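Local coordinates for protein Cas13d (uncultured Ruminococcus sp, PDB 6IV9) that binds a CRISPR RNA as a Cas13d effector and probably uses two HEPN domains to mature that RNA and cleave target RNA, at residues A184-T188 against I287-F292; Y256-E260 against T506-D510; K772-R776 against A814-R820. The protein carries 2 engineered substitutions. Residues are numbered along the deposited sequence.

Contact 1 (A184-T188 against I287-F292). Engineered in segment 287-292: A288 (natural residue Arg).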
# COMPACT_ATOMS: atom_id res chain seq x y z
N ALA A 184 -5.74 2.64 -8.65
CA ALA A 184 -7.21 2.65 -8.53
C ALA A 184 -7.61 2.47 -7.06
O ALA A 184 -8.52 3.12 -6.61
CB ALA A 184 -7.80 1.58 -9.39
N VAL A 185 -6.92 1.58 -6.35
CA VAL A 185 -7.25 1.38 -4.92
C VAL A 185 -6.97 2.66 -4.13
O VAL A 185 -7.84 3.11 -3.44
CB VAL A 185 -6.38 0.24 -4.35
CG1 VAL A 185 -6.40 0.24 -2.84
CG2 VAL A 185 -6.74 -1.11 -4.92
N TYR A 186 -5.78 3.22 -4.26
CA TYR A 186 -5.41 4.42 -3.46
C TYR A 186 -6.21 5.67 -3.82
O TYR A 186 -6.57 6.37 -2.93
CB TYR A 186 -3.89 4.53 -3.29
CG TYR A 186 -3.43 3.41 -2.40
CD1 TYR A 186 -3.70 3.42 -1.05
CD2 TYR A 186 -2.86 2.28 -2.94
CE1 TYR A 186 -3.35 2.37 -0.24
CE2 TYR A 186 -2.48 1.23 -2.15
CZ TYR A 186 -2.73 1.26 -0.79
OH TYR A 186 -2.39 0.21 -0.02
N VAL A 187 -6.44 5.94 -5.10
CA VAL A 187 -7.26 7.15 -5.42
C VAL A 187 -8.68 6.95 -4.88
O VAL A 187 -9.27 7.89 -4.44
CB VAL A 187 -7.24 7.56 -6.89
CG1 VAL A 187 -5.84 7.95 -7.33
CG2 VAL A 187 -7.83 6.51 -7.80
N THR A 188 -9.19 5.73 -4.96
CA THR A 188 -10.56 5.50 -4.44
C THR A 188 -10.56 5.81 -2.94
O THR A 188 -11.44 6.50 -2.49
CB THR A 188 -11.03 4.08 -4.72
OG1 THR A 188 -11.17 3.91 -6.12
CG2 THR A 188 -12.35 3.77 -4.05
N ILE A 287 -6.16 11.59 -11.74
CA ILE A 287 -5.75 10.17 -11.70
C ILE A 287 -7.00 9.30 -11.65
O ILE A 287 -7.07 8.34 -12.36
CB ILE A 287 -4.80 9.88 -10.53
CG1 ILE A 287 -3.52 10.71 -10.63
CG2 ILE A 287 -4.49 8.41 -10.46
CD1 ILE A 287 -2.69 10.71 -9.38
N ALA A 288 -8.00 9.72 -10.88
CA ALA A 288 -9.26 8.96 -10.76
C ALA A 288 -9.92 8.85 -12.12
O ALA A 288 -10.41 7.80 -12.45
CB ALA A 288 -10.16 9.62 -9.76
N GLN A 289 -9.86 9.90 -12.93
CA GLN A 289 -10.47 9.93 -14.28
C GLN A 289 -9.71 9.04 -15.26
O GLN A 289 -10.22 8.81 -16.33
CB GLN A 289 -10.58 11.37 -14.77
CG GLN A 289 -11.59 12.19 -14.00
CD GLN A 289 -11.43 13.66 -14.30
OE1 GLN A 289 -11.12 14.05 -15.41
NE2 GLN A 289 -11.60 14.48 -13.29
N CYS A 290 -8.49 8.65 -14.92
CA CYS A 290 -7.68 7.80 -15.80
C CYS A 290 -7.82 6.32 -15.47
O CYS A 290 -7.50 5.54 -16.32
CB CYS A 290 -6.21 8.15 -15.66
SG CYS A 290 -5.83 9.78 -16.34
N VAL A 291 -8.20 5.98 -14.25
CA VAL A 291 -8.31 4.54 -13.87
C VAL A 291 -9.76 4.10 -13.69
O VAL A 291 -9.96 2.94 -13.45
CB VAL A 291 -7.46 4.26 -12.62
CG1 VAL A 291 -5.99 4.44 -12.90
CG2 VAL A 291 -7.88 5.15 -11.48
N PHE A 292 -10.71 5.02 -13.81
CA PHE A 292 -12.15 4.71 -13.72
C PHE A 292 -12.89 5.37 -14.88
O PHE A 292 -12.46 6.39 -15.34
CB PHE A 292 -12.72 5.10 -12.36
CG PHE A 292 -12.28 4.20 -11.25
CD1 PHE A 292 -12.74 2.90 -11.18
CD2 PHE A 292 -11.38 4.63 -10.31
CE1 PHE A 292 -12.32 2.06 -10.16
CE2 PHE A 292 -10.96 3.79 -9.30
CZ PHE A 292 -11.43 2.51 -9.23
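V187 overlaps the flank of helix 267-291, placing CG1 3.4 Å from I287 CG2 and CG2 3.9 Å from V291 CG2. With 72 Å² covered, it has the largest buried area of the contact. One turn earlier A184 also points across, its CB 4.1 Å from V291 CG2 and 3.8 Å from F292 CZ. The CA pairs A184–V291 (5.8 Å) and V187–A288 (6.0 Å) run in opposite order, as expected for segment axes at 136° that approach to 9.6 Å.

These helices pack within the first HEPN domain. A288 begins its R-X4-H signature, where the natural Arg has been engineered to Ala, and F292 directly precedes the signature His. In this variant A288 CB lies 4.4 Å from V187 CG2, a light contact.

F292 has left helical phi/psi, yet its ring reaches back to the first helix: A184 O lies at the ring edge, 3.7 Å from F292 CE2, and T188 OG1 is 3.2 Å from that same F292 CE2. The T188 hydroxyl donates within its own helix, OG1 to A184 O at 2.8 Å. Behind, H750 of helix 713-760 touches A184 and hydrogen-bonds the carbonyl of V291.

Contact 2 (Y256-E260 against T506-D510)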
# COMPACT_ATOMS: atom_id res chain seq x y z
N TYR A 256 -4.67 16.99 9.42
CA TYR A 256 -4.44 15.55 9.72
C TYR A 256 -3.39 15.01 8.74
O TYR A 256 -2.60 14.17 9.14
CB TYR A 256 -5.76 14.79 9.63
CG TYR A 256 -6.61 14.90 10.87
CD1 TYR A 256 -6.07 14.76 12.13
CD2 TYR A 256 -7.97 15.14 10.78
CE1 TYR A 256 -6.84 14.83 13.27
CE2 TYR A 256 -8.76 15.23 11.91
CZ TYR A 256 -8.20 15.07 13.16
OH TYR A 256 -8.97 15.14 14.26
N PHE A 257 -3.42 15.52 7.52
CA PHE A 257 -2.55 15.08 6.40
C PHE A 257 -1.25 15.87 6.38
O PHE A 257 -0.47 15.66 5.48
CB PHE A 257 -3.23 15.39 5.08
CG PHE A 257 -4.48 14.61 4.80
CD1 PHE A 257 -4.57 13.27 5.13
CD2 PHE A 257 -5.53 15.19 4.15
CE1 PHE A 257 -5.70 12.55 4.83
CE2 PHE A 257 -6.67 14.47 3.85
CZ PHE A 257 -6.76 13.15 4.20
N GLY A 258 -1.02 16.74 7.34
CA GLY A 258 0.19 17.57 7.27
C GLY A 258 -0.04 18.80 6.41
O GLY A 258 0.94 19.43 6.09
N LEU A 259 -1.28 19.04 5.98
CA LEU A 259 -1.65 20.25 5.20
C LEU A 259 -2.24 21.31 6.14
O LEU A 259 -3.42 21.55 6.09
CB LEU A 259 -2.63 19.88 4.11
CG LEU A 259 -2.05 18.99 3.03
CD1 LEU A 259 -3.10 18.62 2.02
CD2 LEU A 259 -0.88 19.69 2.37
N GLU A 260 -1.38 21.91 6.92
CA GLU A 260 -1.72 22.97 7.89
C GLU A 260 -1.94 24.30 7.17
O GLU A 260 -1.09 24.70 6.44
CB GLU A 260 -0.47 23.12 8.74
CG GLU A 260 -0.55 24.19 9.79
CD GLU A 260 -0.08 23.63 11.11
OE1 GLU A 260 1.01 24.00 11.55
OE2 GLU A 260 -0.79 22.77 11.65
N THR A 506 1.39 10.76 -1.12
CA THR A 506 1.72 10.20 0.21
C THR A 506 1.21 11.06 1.36
O THR A 506 1.07 10.56 2.44
CB THR A 506 3.19 9.82 0.36
OG1 THR A 506 3.94 11.01 0.50
CG2 THR A 506 3.69 8.96 -0.78
N TYR A 507 0.88 12.31 1.10
CA TYR A 507 0.33 13.21 2.15
C TYR A 507 -0.99 12.63 2.68
O TYR A 507 -1.30 12.83 3.81
CB TYR A 507 0.02 14.58 1.56
CG TYR A 507 1.14 15.56 1.74
CD1 TYR A 507 2.28 15.50 0.97
CD2 TYR A 507 1.08 16.54 2.71
CE1 TYR A 507 3.32 16.39 1.14
CE2 TYR A 507 2.10 17.44 2.90
CZ TYR A 507 3.23 17.37 2.11
OH TYR A 507 4.21 18.28 2.32
N PHE A 508 -1.73 11.96 1.81
CA PHE A 508 -3.07 11.44 2.15
C PHE A 508 -2.99 10.01 2.70
O PHE A 508 -4.02 9.49 3.04
CB PHE A 508 -3.93 11.48 0.90
CG PHE A 508 -4.04 12.85 0.28
CD1 PHE A 508 -4.69 13.87 0.95
CD2 PHE A 508 -3.49 13.12 -0.95
CE1 PHE A 508 -4.78 15.13 0.40
CE2 PHE A 508 -3.58 14.38 -1.50
CZ PHE A 508 -4.24 15.38 -0.83
N LEU A 509 -1.79 9.46 2.84
CA LEU A 509 -1.66 8.03 3.19
C LEU A 509 -0.93 7.79 4.51
O LEU A 509 -0.09 8.56 4.89
CB LEU A 509 -0.89 7.33 2.07
CG LEU A 509 -1.48 7.42 0.68
CD1 LEU A 509 -0.63 6.68 -0.32
CD2 LEU A 509 -2.90 6.91 0.65
N ASP A 510 -1.29 6.68 5.14
CA ASP A 510 -0.68 6.13 6.37
C ASP A 510 0.64 5.45 5.96
O ASP A 510 0.78 5.10 4.81
CB ASP A 510 -1.70 5.18 6.98
CG ASP A 510 -1.30 4.49 8.26
OD1 ASP A 510 -1.43 5.10 9.32
OD2 ASP A 510 -0.80 3.38 8.17
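Y507 opens the interface, burying 82 Å² against the turn 256-260. Its ring runs beside the backbone there: Y507 CD2 is 3.3 Å from F257 O and 3.7 Å from L259 CD2, while G258 O sits at the ring edge, 3.9 Å from Y507 CE2. G258 adopts phi/psi of 85/8, where a CB would clash with the preceding carbonyl oxygen; this left-handed conformation turns the chain from F257 to L259.

F508 follows with a T-shaped pair. Its edge meets the face of F257, the centroids 5.0 Å apart and the planes at 83°, and F508 CA adds an off-centre CH-pi contact 4.2 Å from the F257 ring centroid. F508 CE1 also lies 4.2 Å from L259 CD1. L509 points away, L509 N hydrogen-bonding T506 O at 3.1 Å, and D510 N-caps helix 511-535.

The contact thus joins two interhelical connections. Helix 168-197 (L194, M197 and I190) and helix 267-291 (M280 and V284) pack around the aromatic pair, and K637 NZ of helix 630-638 hydrogen-bonds F508 O.

Contact 3 (K772-R776 against A814-R820)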
# COMPACT_ATOMS: atom_id res chain seq x y z
N LYS A 772 -22.52 0.32 -17.56
CA LYS A 772 -23.30 0.77 -16.37
C LYS A 772 -24.78 0.37 -16.48
O LYS A 772 -25.41 0.29 -15.45
CB LYS A 772 -23.03 2.23 -16.06
CG LYS A 772 -21.56 2.55 -15.83
CD LYS A 772 -21.29 3.77 -14.95
CE LYS A 772 -19.82 4.02 -14.68
NZ LYS A 772 -19.00 2.80 -14.88
N ASN A 773 -25.30 0.15 -17.68
CA ASN A 773 -26.71 -0.28 -17.85
C ASN A 773 -26.89 -1.65 -17.20
O ASN A 773 -27.95 -1.93 -16.70
CB ASN A 773 -27.15 -0.30 -19.31
CG ASN A 773 -27.28 1.07 -19.92
OD1 ASN A 773 -27.37 2.07 -19.21
ND2 ASN A 773 -27.28 1.15 -21.24
N ASP A 774 -25.89 -2.51 -17.34
CA ASP A 774 -25.90 -3.85 -16.73
C ASP A 774 -24.46 -4.30 -16.58
O ASP A 774 -23.89 -4.72 -17.56
CB ASP A 774 -26.72 -4.84 -17.56
CG ASP A 774 -26.96 -6.16 -16.86
OD1 ASP A 774 -26.37 -6.38 -15.82
OD2 ASP A 774 -27.74 -6.95 -17.36
N TYR A 775 -23.95 -4.31 -15.35
CA TYR A 775 -22.55 -4.69 -15.06
C TYR A 775 -22.27 -6.15 -15.43
O TYR A 775 -21.14 -6.48 -15.69
CB TYR A 775 -22.20 -4.37 -13.61
CG TYR A 775 -21.79 -2.95 -13.37
CD1 TYR A 775 -20.49 -2.54 -13.59
CD2 TYR A 775 -22.69 -2.01 -12.93
CE1 TYR A 775 -20.11 -1.24 -13.37
CE2 TYR A 775 -22.32 -0.70 -12.70
CZ TYR A 775 -21.03 -0.31 -12.91
OH TYR A 775 -20.66 0.97 -12.69
N ARG A 776 -23.31 -6.97 -15.50
CA ARG A 776 -23.15 -8.42 -15.78
C ARG A 776 -22.91 -8.71 -17.27
O ARG A 776 -22.63 -9.84 -17.57
CB ARG A 776 -24.39 -9.20 -15.34
CG ARG A 776 -24.83 -8.97 -13.91
CD ARG A 776 -26.19 -9.57 -13.65
NE ARG A 776 -27.21 -8.95 -14.47
CZ ARG A 776 -28.26 -9.58 -14.95
NH1 ARG A 776 -28.56 -10.79 -14.52
NH2 ARG A 776 -29.02 -9.00 -15.85
N ALA A 814 -28.51 -12.71 -10.01
CA ALA A 814 -28.31 -11.26 -9.89
C ALA A 814 -29.18 -10.51 -10.89
O ALA A 814 -29.93 -11.14 -11.60
CB ALA A 814 -26.86 -10.95 -10.11
N ASP A 815 -29.05 -9.19 -10.90
CA ASP A 815 -29.78 -8.30 -11.82
C ASP A 815 -28.97 -7.01 -11.99
O ASP A 815 -28.02 -6.81 -11.28
CB ASP A 815 -31.24 -8.13 -11.44
CG ASP A 815 -31.45 -7.32 -10.18
OD1 ASP A 815 -30.61 -6.52 -9.85
OD2 ASP A 815 -32.48 -7.50 -9.56
N SER A 816 -29.35 -6.19 -12.96
CA SER A 816 -28.61 -4.95 -13.24
C SER A 816 -28.69 -4.00 -12.05
O SER A 816 -27.75 -3.28 -11.85
CB SER A 816 -29.08 -4.32 -14.50
OG SER A 816 -30.44 -3.98 -14.42
N SER A 817 -29.82 -3.97 -11.36
CA SER A 817 -29.98 -3.02 -10.23
C SER A 817 -29.08 -3.35 -9.04
O SER A 817 -28.39 -2.46 -8.58
CB SER A 817 -31.42 -2.95 -9.82
OG SER A 817 -31.57 -2.17 -8.66
N MET A 818 -29.07 -4.58 -8.56
CA MET A 818 -28.24 -4.93 -7.39
C MET A 818 -26.75 -4.79 -7.71
O MET A 818 -26.01 -4.43 -6.84
CB MET A 818 -28.58 -6.31 -6.83
CG MET A 818 -28.22 -7.47 -7.70
SD MET A 818 -28.46 -9.06 -6.92
CE MET A 818 -30.25 -9.09 -6.91
N THR A 819 -26.33 -5.15 -8.92
CA THR A 819 -24.90 -5.06 -9.30
C THR A 819 -24.46 -3.60 -9.36
O THR A 819 -23.31 -3.32 -9.06
CB THR A 819 -24.57 -5.95 -10.50
OG1 THR A 819 -25.36 -5.48 -11.58
CG2 THR A 819 -24.84 -7.41 -10.24
N ARG A 820 -25.34 -2.72 -9.83
CA ARG A 820 -25.02 -1.27 -9.88
C ARG A 820 -24.86 -0.75 -8.45
O ARG A 820 -23.97 0.03 -8.23
CB ARG A 820 -26.09 -0.48 -10.64
CG ARG A 820 -25.80 1.00 -10.70
CD ARG A 820 -26.37 1.72 -11.91
NE ARG A 820 -27.79 1.46 -12.04
CZ ARG A 820 -28.32 0.53 -12.81
NH1 ARG A 820 -27.70 0.11 -13.90
NH2 ARG A 820 -29.50 0.02 -12.50
O HOH W 1 -25.70 -3.00 -13.55
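R776, Y775 and R820 have the largest covered areas, 77, 61 and 56 Å², together about half of the 389 Å² buried. R776 is set by D774 of its own segment through a two-pronged salt bridge, with hydrogen bonds from R776 NH2 to D774 OD2 (2.8 Å) and R776 NE to D774 OD1 (3.0 Å). So held, its guanidinium lays one face over the start of helix 816-827, with NE 3.6 Å from D815 C and 3.8 Å from S816 N; R776 CD lies 3.9 Å from A814 CB. D815 N-caps that helix, its OD1 accepting from M818 N at 2.8 Å.

Y775 CD2 approaches R820 CA at 3.9 Å, while a water bridges Y775 N (2.8 Å) and S816 O (2.7 Å). From the far end R820 NH1 donates to K772 O at 2.8 Å and weakly to N773 O at 3.5 Å.

The direct polar links thus use backbone acceptors, beside packing and a water bridge, and no salt bridge joins the segments.

How the contacts relate
Contacts 1 and 2 form one continuous region. Their segments alternate along the chain, their centres are 18 Å apart, and Y186 CD1 meets L509 CD2 at 4.0 Å; helices 168-197 and 267-291, which pair in contact 1, also pack on contact 2. Both come close to the crRNA, their nearest atoms about 7 and 6 Å from it, against about 15 Å for contact 3. Contact 3 lies later in the chain, its centre 21 Å from that of contact 1 (nearest atoms about 7 Å) and 36 Å from that of contact 2. By sequence, helices of contacts 1 and 3 lead into the two R-X4-H motifs, whose Arg positions both read Ala here.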